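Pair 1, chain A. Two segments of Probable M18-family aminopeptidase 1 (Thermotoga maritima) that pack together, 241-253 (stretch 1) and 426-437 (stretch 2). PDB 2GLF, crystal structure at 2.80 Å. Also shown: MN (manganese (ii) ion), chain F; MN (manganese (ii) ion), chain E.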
# COMPACT_ATOMS: atom_id res chain seq x y z
N SER A 241 19.52 42.95 -16.43
CA SER A 241 19.52 43.39 -15.04
C SER A 241 20.05 42.37 -14.05
O SER A 241 20.32 42.71 -12.89
CB SER A 241 18.10 43.76 -14.62
OG SER A 241 17.31 42.59 -14.51
N LEU A 242 20.21 41.13 -14.48
CA LEU A 242 20.68 40.09 -13.58
C LEU A 242 22.07 39.58 -13.92
O LEU A 242 22.55 39.76 -15.03
CB LEU A 242 19.69 38.93 -13.60
CG LEU A 242 18.25 39.35 -13.28
CD1 LEU A 242 17.31 38.18 -13.46
CD2 LEU A 242 18.19 39.89 -11.86
N ILE A 243 22.72 38.96 -12.94
CA ILE A 243 24.04 38.39 -13.16
C ILE A 243 23.98 36.89 -12.88
O ILE A 243 23.61 36.47 -11.78
CB ILE A 243 25.12 38.97 -12.22
CG1 ILE A 243 25.33 40.46 -12.50
CG2 ILE A 243 26.43 38.24 -12.44
CD1 ILE A 243 26.26 41.14 -11.50
N GLY A 244 24.32 36.10 -13.89
CA GLY A 244 24.31 34.66 -13.71
C GLY A 244 25.73 34.16 -13.62
O GLY A 244 26.57 34.51 -14.45
N ALA A 245 26.02 33.35 -12.61
CA ALA A 245 27.36 32.82 -12.44
C ALA A 245 27.41 31.73 -11.39
O ALA A 245 26.55 31.64 -10.51
CB ALA A 245 28.32 33.93 -12.06
N TYR A 246 28.44 30.90 -11.48
CA TYR A 246 28.63 29.82 -10.54
C TYR A 246 29.35 30.31 -9.29
O TYR A 246 30.26 31.14 -9.37
CB TYR A 246 29.47 28.71 -11.15
CG TYR A 246 30.10 27.80 -10.12
CD1 TYR A 246 29.35 26.83 -9.47
CD2 TYR A 246 31.43 27.95 -9.76
CE1 TYR A 246 29.90 26.02 -8.50
CE2 TYR A 246 32.00 27.15 -8.79
CZ TYR A 246 31.23 26.19 -8.16
OH TYR A 246 31.80 25.37 -7.20
N GLY A 247 28.92 29.79 -8.15
CA GLY A 247 29.56 30.13 -6.89
C GLY A 247 29.22 31.49 -6.35
O GLY A 247 29.92 31.99 -5.47
N GLN A 248 28.16 32.10 -6.87
CA GLN A 248 27.79 33.40 -6.35
C GLN A 248 27.43 33.24 -4.89
O GLN A 248 27.43 34.21 -4.13
CB GLN A 248 26.61 33.98 -7.12
CG GLN A 248 27.04 34.76 -8.34
CD GLN A 248 25.90 35.44 -9.04
OE1 GLN A 248 25.03 34.78 -9.62
NE2 GLN A 248 25.88 36.77 -8.99
N ASP A 249 27.15 32.00 -4.49
CA ASP A 249 26.82 31.74 -3.10
C ASP A 249 28.02 32.15 -2.26
O ASP A 249 28.96 31.38 -2.05
CB ASP A 249 26.49 30.28 -2.83
CG ASP A 249 25.97 30.05 -1.40
OD1 ASP A 249 26.46 30.72 -0.46
OD2 ASP A 249 25.08 29.20 -1.21
N ASP A 250 27.94 33.39 -1.81
CA ASP A 250 28.90 34.07 -0.96
C ASP A 250 30.16 34.68 -1.52
O ASP A 250 30.81 35.45 -0.82
CB ASP A 250 29.24 33.21 0.23
CG ASP A 250 29.08 33.98 1.51
OD1 ASP A 250 28.08 34.72 1.61
OD2 ASP A 250 29.94 33.86 2.40
N ARG A 251 30.53 34.37 -2.75
CA ARG A 251 31.71 35.04 -3.29
C ARG A 251 31.17 36.41 -3.66
O ARG A 251 31.92 37.37 -3.86
CB ARG A 251 32.29 34.31 -4.51
CG ARG A 251 32.75 32.90 -4.18
CD ARG A 251 33.92 32.44 -5.03
NE ARG A 251 34.43 31.18 -4.51
CZ ARG A 251 34.06 29.98 -4.94
NH1 ARG A 251 33.16 29.86 -5.90
NH2 ARG A 251 34.56 28.89 -4.38
N ILE A 252 29.84 36.51 -3.74
CA ILE A 252 29.18 37.76 -4.06
C ILE A 252 29.25 38.63 -2.82
O ILE A 252 29.28 39.85 -2.90
CB ILE A 252 27.71 37.56 -4.46
CG1 ILE A 252 27.17 38.85 -5.09
CG2 ILE A 252 26.88 37.21 -3.23
CD1 ILE A 252 25.82 38.69 -5.76
N CYS A 253 29.26 37.99 -1.66
CA CYS A 253 29.35 38.73 -0.41
C CYS A 253 30.81 38.97 -0.09
O CYS A 253 31.15 39.95 0.57
CB CYS A 253 28.70 37.95 0.72
SG CYS A 253 26.94 38.19 0.72
N SER A 426 22.97 25.95 -7.60
CA SER A 426 22.96 25.41 -8.95
C SER A 426 24.27 25.82 -9.61
O SER A 426 24.98 26.69 -9.11
CB SER A 426 21.79 25.98 -9.74
OG SER A 426 21.94 27.37 -9.92
N PRO A 427 24.60 25.20 -10.75
CA PRO A 427 25.84 25.55 -11.45
C PRO A 427 25.79 26.94 -12.08
O PRO A 427 26.77 27.41 -12.65
CB PRO A 427 25.96 24.46 -12.51
CG PRO A 427 25.27 23.29 -11.87
CD PRO A 427 24.05 23.95 -11.28
N PHE A 428 24.64 27.61 -11.96
CA PHE A 428 24.48 28.94 -12.55
C PHE A 428 23.47 29.76 -11.72
O PHE A 428 22.30 29.89 -12.09
CB PHE A 428 23.97 28.80 -14.00
CG PHE A 428 24.19 30.02 -14.86
CD1 PHE A 428 25.48 30.40 -15.24
CD2 PHE A 428 23.11 30.79 -15.30
CE1 PHE A 428 25.68 31.53 -16.05
CE2 PHE A 428 23.31 31.92 -16.11
CZ PHE A 428 24.60 32.28 -16.48
N GLU A 429 23.93 30.29 -10.59
CA GLU A 429 23.07 31.09 -9.72
C GLU A 429 22.79 32.45 -10.34
O GLU A 429 23.56 32.95 -11.16
CB GLU A 429 23.72 31.26 -8.35
CG GLU A 429 24.09 29.93 -7.70
CD GLU A 429 24.83 30.10 -6.38
OE1 GLU A 429 25.72 30.97 -6.31
OE2 GLU A 429 24.54 29.34 -5.43
N ILE A 430 21.67 33.05 -9.94
CA ILE A 430 21.26 34.35 -10.46
C ILE A 430 21.11 35.38 -9.33
O ILE A 430 20.51 35.10 -8.29
CB ILE A 430 19.91 34.24 -11.24
CG1 ILE A 430 20.15 34.32 -12.75
CG2 ILE A 430 18.97 35.36 -10.86
CD1 ILE A 430 20.93 33.18 -13.31
N SER A 431 21.66 36.57 -9.55
CA SER A 431 21.58 37.66 -8.59
C SER A 431 21.29 38.94 -9.37
O SER A 431 21.43 38.97 -10.58
CB SER A 431 22.90 37.83 -7.84
OG SER A 431 23.92 38.28 -8.71
N SER A 432 20.88 39.99 -8.66
CA SER A 432 20.57 41.27 -9.29
C SER A 432 21.79 42.20 -9.28
O SER A 432 22.53 42.24 -8.30
CB SER A 432 19.41 41.93 -8.55
OG SER A 432 19.26 43.29 -8.94
N LYS A 433 22.01 42.93 -10.38
CA LYS A 433 23.13 43.87 -10.44
C LYS A 433 22.89 44.98 -9.43
O LYS A 433 23.82 45.45 -8.78
CB LYS A 433 23.26 44.49 -11.83
CG LYS A 433 23.83 43.57 -12.88
CD LYS A 433 23.86 44.26 -14.22
CE LYS A 433 24.44 43.34 -15.28
NZ LYS A 433 24.48 44.01 -16.61
N ALA A 434 21.63 45.40 -9.31
CA ALA A 434 21.27 46.46 -8.37
C ALA A 434 21.54 46.02 -6.92
O ALA A 434 22.04 46.81 -6.12
CB ALA A 434 19.79 46.83 -8.54
N ASP A 435 21.22 44.78 -6.59
CA ASP A 435 21.45 44.30 -5.23
C ASP A 435 22.94 44.15 -4.97
O ASP A 435 23.44 44.50 -3.89
CB ASP A 435 20.73 42.97 -4.98
CG ASP A 435 19.21 43.11 -4.96
OD1 ASP A 435 18.71 44.18 -4.55
OD2 ASP A 435 18.51 42.15 -5.33
N LEU A 436 23.66 43.64 -5.96
CA LEU A 436 25.10 43.45 -5.84
C LEU A 436 25.71 44.77 -5.34
O LEU A 436 26.45 44.79 -4.34
CB LEU A 436 25.68 43.09 -7.21
CG LEU A 436 27.12 42.62 -7.40
CD1 LEU A 436 27.81 43.56 -8.37
CD2 LEU A 436 27.87 42.55 -6.08
N PHE A 437 25.38 45.85 -6.02
CA PHE A 437 25.87 47.19 -5.70
C PHE A 437 25.40 47.66 -4.34
O PHE A 437 26.19 48.10 -3.51
CB PHE A 437 25.40 48.18 -6.76
CG PHE A 437 26.01 49.56 -6.62
CD1 PHE A 437 27.36 49.77 -6.89
CD2 PHE A 437 25.22 50.64 -6.24
CE1 PHE A 437 27.92 51.04 -6.78
CE2 PHE A 437 25.77 51.91 -6.13
CZ PHE A 437 27.12 52.11 -6.40
MN MN F . 25.55 27.60 0.53
MN MN E . 26.26 30.59 1.85
O HOH W 1 24.03 31.09 1.29

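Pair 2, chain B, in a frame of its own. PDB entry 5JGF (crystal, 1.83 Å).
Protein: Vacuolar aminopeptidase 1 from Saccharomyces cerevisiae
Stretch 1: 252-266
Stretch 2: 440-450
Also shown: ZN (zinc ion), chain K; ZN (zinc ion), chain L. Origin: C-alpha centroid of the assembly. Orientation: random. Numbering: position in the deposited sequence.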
# COMPACT_ATOMS: atom_id res chain seq x y z
N GLY B 252 -12.14 27.43 41.17
CA GLY B 252 -12.76 27.29 42.48
C GLY B 252 -11.90 26.47 43.43
O GLY B 252 -12.37 26.00 44.46
N LYS B 253 -10.62 26.31 43.07
CA LYS B 253 -9.66 25.56 43.87
C LYS B 253 -10.09 24.13 44.16
O LYS B 253 -9.86 23.60 45.24
CB LYS B 253 -9.35 26.31 45.17
CG LYS B 253 -8.73 27.67 44.94
CD LYS B 253 -8.23 28.32 46.22
CE LYS B 253 -7.50 29.62 45.91
NZ LYS B 253 -6.94 30.27 47.13
N HIS B 254 -10.70 23.50 43.15
CA HIS B 254 -11.19 22.12 43.25
C HIS B 254 -10.11 21.08 42.97
O HIS B 254 -10.31 19.90 43.24
CB HIS B 254 -12.31 21.89 42.23
CG HIS B 254 -13.53 22.73 42.45
ND1 HIS B 254 -14.16 23.41 41.44
CD2 HIS B 254 -14.24 22.98 43.58
CE1 HIS B 254 -15.22 24.04 41.92
NE2 HIS B 254 -15.29 23.79 43.22
N PHE B 255 -8.98 21.53 42.44
CA PHE B 255 -7.90 20.61 42.07
C PHE B 255 -6.57 20.80 42.78
O PHE B 255 -6.28 21.84 43.36
CB PHE B 255 -7.64 20.70 40.57
CG PHE B 255 -8.84 20.40 39.72
CD1 PHE B 255 -9.34 19.10 39.64
CD2 PHE B 255 -9.47 21.41 39.00
CE1 PHE B 255 -10.45 18.82 38.86
CE2 PHE B 255 -10.58 21.13 38.21
CZ PHE B 255 -11.07 19.83 38.14
N LEU B 256 -5.75 19.76 42.68
CA LEU B 256 -4.40 19.74 43.23
C LEU B 256 -3.54 19.22 42.08
O LEU B 256 -3.76 18.11 41.59
CB LEU B 256 -4.31 18.81 44.44
CG LEU B 256 -2.97 18.74 45.20
CD1 LEU B 256 -3.20 18.19 46.60
CD2 LEU B 256 -1.98 17.86 44.45
N PHE B 257 -2.58 20.03 41.64
CA PHE B 257 -1.68 19.65 40.56
C PHE B 257 -0.33 19.35 41.19
O PHE B 257 0.20 20.16 41.95
CB PHE B 257 -1.51 20.79 39.55
CG PHE B 257 -2.81 21.37 39.04
CD1 PHE B 257 -3.92 20.56 38.83
CD2 PHE B 257 -2.89 22.72 38.71
CE1 PHE B 257 -5.10 21.08 38.30
CE2 PHE B 257 -4.07 23.25 38.17
CZ PHE B 257 -5.17 22.44 37.97
N ALA B 258 0.24 18.20 40.86
CA ALA B 258 1.53 17.84 41.43
C ALA B 258 2.14 16.65 40.72
O ALA B 258 1.43 15.86 40.11
CB ALA B 258 1.38 17.52 42.93
N PRO B 259 3.46 16.52 40.80
CA PRO B 259 4.13 15.40 40.14
C PRO B 259 4.16 14.16 41.03
O PRO B 259 3.95 14.25 42.25
CB PRO B 259 5.54 15.93 39.91
CG PRO B 259 5.77 16.74 41.17
CD PRO B 259 4.45 17.49 41.31
N ARG B 260 4.39 13.02 40.40
CA ARG B 260 4.52 11.75 41.10
C ARG B 260 3.37 11.32 42.02
O ARG B 260 3.61 10.74 43.08
CB ARG B 260 5.86 11.78 41.87
CG ARG B 260 7.03 12.27 40.99
CD ARG B 260 8.36 12.42 41.75
NE ARG B 260 8.37 13.52 42.72
CZ ARG B 260 8.66 14.79 42.44
NH1 ARG B 260 8.64 15.70 43.40
NH2 ARG B 260 8.98 15.15 41.20
N LEU B 261 2.13 11.60 41.61
CA LEU B 261 0.96 11.21 42.41
C LEU B 261 0.82 9.69 42.49
O LEU B 261 0.42 9.15 43.51
CB LEU B 261 -0.31 11.83 41.81
CG LEU B 261 -0.47 13.35 41.82
CD1 LEU B 261 -1.87 13.72 41.34
CD2 LEU B 261 -0.24 13.89 43.23
N ASP B 262 1.14 9.00 41.40
CA ASP B 262 1.07 7.55 41.35
C ASP B 262 2.41 7.00 41.86
O ASP B 262 3.42 7.17 41.18
CB ASP B 262 0.87 7.14 39.88
CG ASP B 262 0.82 5.63 39.67
OD1 ASP B 262 0.85 4.87 40.65
OD2 ASP B 262 0.72 5.20 38.50
N ASP B 263 2.47 6.38 43.04
CA ASP B 263 1.34 6.13 43.94
C ASP B 263 1.61 6.75 45.33
O ASP B 263 1.17 6.24 46.35
CB ASP B 263 1.13 4.60 44.04
CG ASP B 263 -0.07 4.19 44.89
OD1 ASP B 263 -1.09 4.92 44.89
OD2 ASP B 263 -0.02 3.12 45.54
N ARG B 264 2.34 7.86 45.36
CA ARG B 264 2.66 8.51 46.63
C ARG B 264 1.42 9.17 47.21
O ARG B 264 1.37 9.49 48.40
CB ARG B 264 3.81 9.51 46.42
CG ARG B 264 5.12 8.77 46.14
CD ARG B 264 6.23 9.62 45.54
NE ARG B 264 7.34 8.73 45.19
CZ ARG B 264 8.49 9.12 44.66
NH1 ARG B 264 8.71 10.40 44.41
NH2 ARG B 264 9.43 8.22 44.36
N LEU B 265 0.40 9.35 46.38
CA LEU B 265 -0.86 9.94 46.84
C LEU B 265 -1.51 8.95 47.82
O LEU B 265 -1.89 9.33 48.94
CB LEU B 265 -1.79 10.19 45.64
CG LEU B 265 -3.22 10.69 45.89
CD1 LEU B 265 -3.20 11.93 46.79
CD2 LEU B 265 -3.87 11.01 44.55
N CYS B 266 -1.65 7.70 47.41
CA CYS B 266 -2.23 6.67 48.28
C CYS B 266 -1.27 6.32 49.42
O CYS B 266 -1.70 6.07 50.54
CB CYS B 266 -2.55 5.40 47.50
SG CYS B 266 -4.04 5.49 46.50
N ILE B 440 4.28 13.77 33.87
CA ILE B 440 5.31 14.28 34.77
C ILE B 440 4.62 15.17 35.82
O ILE B 440 5.16 15.41 36.90
CB ILE B 440 6.39 15.07 34.00
CG1 ILE B 440 7.60 15.30 34.91
CG2 ILE B 440 5.82 16.39 33.48
CD1 ILE B 440 8.79 15.93 34.23
N ARG B 441 3.42 15.65 35.50
CA ARG B 441 2.66 16.48 36.44
C ARG B 441 1.18 16.12 36.31
O ARG B 441 0.53 16.45 35.31
CB ARG B 441 2.88 17.97 36.18
CG ARG B 441 2.35 18.90 37.28
CD ARG B 441 2.75 20.34 36.99
NE ARG B 441 2.27 21.32 37.97
CZ ARG B 441 2.79 21.51 39.18
NH1 ARG B 441 2.27 22.44 39.98
NH2 ARG B 441 3.82 20.79 39.59
N ALA B 442 0.66 15.45 37.33
CA ALA B 442 -0.73 14.99 37.33
C ALA B 442 -1.68 15.86 38.14
O ALA B 442 -1.32 16.95 38.60
CB ALA B 442 -0.78 13.54 37.84
N ALA B 443 -2.91 15.38 38.30
CA ALA B 443 -3.91 16.14 39.04
C ALA B 443 -4.96 15.26 39.71
O ALA B 443 -5.31 14.19 39.21
CB ALA B 443 -4.60 17.13 38.11
N THR B 444 -5.47 15.74 40.84
CA THR B 444 -6.52 15.03 41.56
C THR B 444 -7.36 16.12 42.24
O THR B 444 -7.11 17.31 42.04
CB THR B 444 -5.93 14.05 42.61
OG1 THR B 444 -6.99 13.29 43.20
CG2 THR B 444 -5.17 14.79 43.69
N GLY B 445 -8.37 15.72 43.01
CA GLY B 445 -9.19 16.71 43.68
C GLY B 445 -8.45 17.27 44.88
O GLY B 445 -7.69 16.56 45.53
N SER B 446 -8.66 18.55 45.18
CA SER B 446 -7.99 19.17 46.33
C SER B 446 -8.47 18.57 47.66
O SER B 446 -7.77 18.66 48.67
CB SER B 446 -8.21 20.68 46.32
OG SER B 446 -9.59 21.00 46.30
N LYS B 447 -9.65 17.96 47.66
CA LYS B 447 -10.20 17.32 48.87
C LYS B 447 -9.87 15.83 48.95
O LYS B 447 -10.06 15.19 49.99
CB LYS B 447 -11.74 17.45 48.90
CG LYS B 447 -12.31 18.78 49.37
CD LYS B 447 -13.78 18.61 49.78
CE LYS B 447 -13.93 17.56 50.88
NZ LYS B 447 -15.31 17.54 51.45
N ASP B 448 -9.39 15.26 47.85
CA ASP B 448 -9.11 13.83 47.82
C ASP B 448 -8.05 13.26 48.75
O ASP B 448 -8.17 12.12 49.20
CB ASP B 448 -8.87 13.39 46.37
CG ASP B 448 -10.17 13.31 45.58
OD1 ASP B 448 -10.24 13.84 44.45
OD2 ASP B 448 -11.13 12.71 46.11
N VAL B 449 -7.02 14.04 49.07
CA VAL B 449 -6.01 13.55 50.00
C VAL B 449 -6.72 13.32 51.34
O VAL B 449 -6.61 12.25 51.95
CB VAL B 449 -4.87 14.57 50.21
CG1 VAL B 449 -3.92 14.08 51.30
CG2 VAL B 449 -4.11 14.77 48.90
N GLY B 450 -7.49 14.32 51.77
CA GLY B 450 -8.22 14.22 53.02
C GLY B 450 -9.27 13.13 53.03
O GLY B 450 -9.42 12.41 54.02
ZN ZN K . 0.42 2.93 40.68
ZN ZN L . 1.81 3.70 37.72
O HOH W 2 -1.61 3.31 39.41
O HOH W 3 1.28 2.13 39.01

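Both pairs are built on two antiparallel strands, each running on into a helix, and the central backbones superpose to 0.6 Å. The strand axes approach to 4.5 Å in each, with N-to-C directions 154° apart in pair 1 and 155° in pair 2. The register is identical: A:Ile243 faces A:Ser431 as B:Leu256 faces B:Thr444, and A:Ala245 faces A:Glu429 as B:Ala258 faces B:Ala442. At the first of these pairs the ladder closes with A:Ile243 N to A:Ser431 O at 2.7 Å and B:Leu256 N to B:Thr444 O at 2.9 Å. It extends past the strand start in both, A:Lys433 N donating to A:Ser241 O (3.0 Å) and B:Ser446 N to B:His254 O (2.9 Å). In pair 2, B:Ser446 OG also donates to B:Lys253 O at 2.8 Å.

The sheet face carrying A:Ala245 and B:Ala258 is where the helices pack, and the two chemistries differ here. In pair 1, A:Glu429 is an m rotamer whose carboxylate reaches the start of the helix; A:Asp249 N gives A:Glu429 OE1 a weak hydrogen bond at 2.5 Å. Pair 2 has only the methyl of B:Ala442 at that position, and a leucine covers it: B:Leu261 CD1 lies 3.7 Å from B:Ala442 CB. The polar pair A:Gln248 and A:Glu429 gives way to the apolar pair B:Leu261 and B:Ala442. Farther along, both pairs use aliphatic contacts, A:Ile252 CG1 to A:Leu436 CD2 at 3.9 Å and B:Leu265 CD1 to B:Val449 CG2 at 3.7 Å.

On the other face, bulk changes strands. A:Gly244 leaves room for A:Phe428, whose ring lies with its face under A:Gly244 CA, 4.0 Å from CA to the ring centroid; a CB on this glycine would sit 2.4 Å from A:Phe428 CE2. In pair 2 the matching position is B:Phe257, the cross-strand neighbour shrinks from A:Ile430 to B:Ala443, and B:Phe257 CD1 meets B:Ala443 CB at 3.6 Å, at the ring edge. B:Arg441, in place of A:Phe428, sets one face of its guanidinium against B:Phe257 O.

One acidic position binds metal in both pairs: A:Asp249 bridges two manganese ions and B:Asp262 two zinc ions, one carboxylate oxygen to each. The rule is a fixed backbone ladder and metal ligand, with volume traded between the strands on one face and a polar pair exchanged for an apolar one on the other.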